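Local structure of putative platelet activating factor (Streptococcus pneumoniae, 2HSJ) at residues A79-G84 / R120-T125. The protein is of unconfirmed function but, as a member of the GDSL-like (SGNH) hydrolase family, probably hydrolyses ester bonds. Sequence-based numbering, arbitrary orientation.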
loop_
_atom_site.group_PDB
_atom_site.type_symbol
_atom_site.label_atom_id
_atom_site.label_comp_id
_atom_site.label_asym_id
_atom_site.label_seq_id
_atom_site.Cartn_x
_atom_site.Cartn_y
_atom_site.Cartn_z
ATOM N N ALA D 79 -0.888 10.249 20.297
ATOM C CA ALA D 79 -1.850 10.496 19.217
ATOM C C ALA D 79 -1.156 10.561 17.840
ATOM O O ALA D 79 -1.825 10.497 16.796
ATOM C CB ALA D 79 -2.643 11.788 19.489
ATOM N N HIS D 80 0.169 10.713 17.857
ATOM C CA HIS D 80 0.885 11.080 16.626
ATOM C C HIS D 80 1.689 9.951 16.067
ATOM O O HIS D 80 2.334 10.126 15.034
ATOM C CB HIS D 80 1.773 12.293 16.888
ATOM C CG HIS D 80 0.988 13.470 17.362
ATOM N ND1 HIS D 80 0.504 14.439 16.506
ATOM C CD2 HIS D 80 0.553 13.806 18.598
ATOM C CE1 HIS D 80 -0.175 15.336 17.201
ATOM N NE2 HIS D 80 -0.194 14.958 18.468
ATOM N N LEU D 81 1.635 8.781 16.723
ATOM C CA LEU D 81 2.507 7.652 16.345
ATOM C C LEU D 81 1.716 6.366 16.151
ATOM O O LEU D 81 0.986 5.933 17.066
ATOM C CB LEU D 81 3.564 7.424 17.423
ATOM C CG LEU D 81 4.547 8.575 17.708
ATOM C CD1 LEU D 81 5.372 8.294 18.973
ATOM C CD2 LEU D 81 5.468 8.786 16.529
ATOM N N TYR D 82 1.864 5.756 14.967
ATOM C CA TYR D 82 1.393 4.391 14.743
ATOM C C TYR D 82 2.143 3.799 13.571
ATOM O O TYR D 82 2.848 4.531 12.842
ATOM C CB TYR D 82 -0.106 4.325 14.503
ATOM C CG TYR D 82 -0.580 4.686 13.110
ATOM C CD1 TYR D 82 -0.929 3.696 12.186
ATOM C CD2 TYR D 82 -0.721 6.029 12.724
ATOM C CE1 TYR D 82 -1.417 4.001 10.925
ATOM C CE2 TYR D 82 -1.185 6.352 11.439
ATOM C CZ TYR D 82 -1.519 5.333 10.529
ATOM O OH TYR D 82 -2.021 5.621 9.267
ATOM N N GLY D 83 1.999 2.488 13.416
ATOM C CA GLY D 83 2.535 1.777 12.276
ATOM C C GLY D 83 3.544 0.726 12.648
ATOM O O GLY D 83 4.232 0.831 13.671
ATOM N N GLY D 84 3.647 -0.267 11.788
ATOM C CA GLY D 84 4.604 -1.344 11.980
ATOM C C GLY D 84 5.911 -1.200 11.224
ATOM O O GLY D 84 6.792 -2.074 11.364
ATOM N N ARG D 120 12.513 4.668 22.354
ATOM C CA ARG D 120 12.075 3.523 23.112
ATOM C C ARG D 120 11.074 2.720 22.302
ATOM O O ARG D 120 11.187 1.507 22.222
ATOM C CB ARG D 120 11.445 3.965 24.438
ATOM C CG ARG D 120 12.440 4.395 25.490
ATOM C CD ARG D 120 11.741 5.235 26.564
ATOM N NE ARG D 120 10.802 4.438 27.354
ATOM C CZ ARG D 120 10.153 4.891 28.424
ATOM N NH1 ARG D 120 10.337 6.144 28.848
ATOM N NH2 ARG D 120 9.312 4.091 29.073
ATOM N N ASP D 121 10.099 3.393 21.692
ATOM C CA ASP D 121 9.009 2.684 21.024
ATOM C C ASP D 121 9.234 2.401 19.530
ATOM O O ASP D 121 8.617 1.480 18.970
ATOM C CB ASP D 121 7.686 3.448 21.204
ATOM C CG ASP D 121 7.222 3.508 22.661
ATOM O OD1 ASP D 121 7.652 2.660 23.492
ATOM O OD2 ASP D 121 6.424 4.421 22.968
ATOM N N TYR D 122 10.100 3.187 18.888
ATOM C CA TYR D 122 10.361 3.054 17.453
ATOM C C TYR D 122 11.867 3.069 17.266
ATOM O O TYR D 122 12.407 4.008 16.689
ATOM C CB TYR D 122 9.681 4.199 16.648
ATOM C CG TYR D 122 8.165 4.120 16.728
ATOM C CD1 TYR D 122 7.426 3.463 15.744
ATOM C CD2 TYR D 122 7.477 4.667 17.813
ATOM C CE1 TYR D 122 6.035 3.372 15.833
ATOM C CE2 TYR D 122 6.100 4.557 17.933
ATOM C CZ TYR D 122 5.378 3.914 16.939
ATOM O OH TYR D 122 4.008 3.812 17.048
ATOM N N PRO D 123 12.564 2.018 17.746
ATOM C CA PRO D 123 14.025 2.130 17.789
ATOM C C PRO D 123 14.765 2.238 16.446
ATOM O O PRO D 123 15.885 2.761 16.428
ATOM C CB PRO D 123 14.471 0.875 18.555
ATOM C CG PRO D 123 13.346 -0.063 18.476
ATOM C CD PRO D 123 12.085 0.722 18.268
ATOM N N LEU D 124 14.152 1.772 15.352
ATOM C CA LEU D 124 14.827 1.813 14.045
ATOM C C LEU D 124 14.373 3.010 13.214
ATOM O O LEU D 124 14.806 3.163 12.072
ATOM C CB LEU D 124 14.623 0.507 13.256
ATOM C CG LEU D 124 15.190 -0.763 13.903
ATOM C CD1 LEU D 124 14.820 -2.023 13.118
ATOM C CD2 LEU D 124 16.682 -0.643 14.009
ATOM N N THR D 125 13.520 3.847 13.791
ATOM C CA THR D 125 12.976 4.991 13.064
ATOM C C THR D 125 13.883 6.205 13.201
ATOM O O THR D 125 14.376 6.499 14.296
ATOM C CB THR D 125 11.565 5.305 13.576
ATOM O OG1 THR D 125 10.749 4.137 13.406
ATOM C CG2 THR D 125 10.928 6.498 12.841
HETATM O O HOH W 1 2.833 4.076 19.320
HETATM O O HOH W 2 3.218 1.331 16.194
#
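Tyr122 reaches over to Leu81 and the backbone that follows it with the far end of its ring, joining two neighbouring connections of the SGNH-hydrolase fold, in which helices surround a parallel beta sheet. Residues 79-84 belong to the loop between helix 70-75 and strand 88-92; residues 120-125 carry the chain from the end of helix 104-121 into strand 126-130. Tyr122 is the first residue to leave helical geometry, and it opens a type I turn closed by the bond from Thr125 N to Tyr122 O (3.1 Å).

The snug side is mostly apolar. With CG beside its own backbone N (chi1 -66°), Tyr122 sends its ring across to the other loop, where one ring carbon, CE2, touches both Leu81 CB and Leu81 CD1, each at 3.9 Å. The two side chains meet at a slant. Leu81 also packs on Leu38 and Ile40 of strand 37-41, so the tyrosine covers a leucine already seated on the sheet. The phenol oxygen reaches the main chain itself, with Tyr122 OH 3.5 Å from Tyr82 CA, while CB of Tyr82 points away from Tyr122 and its hydroxyl is hydrogen-bonded to Ser31.

The looser side holds two waters, and the polar links between residues 79-84 and 120-125 run through them; further along the same loop, Thr125 OG1 bonds directly to Val86 O. One water sits 2.6 Å from Tyr122 OH and makes a weak, long bond to Leu81 O. A second bridges more firmly, 2.7 Å from the same Tyr122 OH, and donates to Gly83 O at 2.8 Å. That carbonyl oxygen also lies at the ring's edge, near its plane, 3.8 Å from Tyr122 CE1.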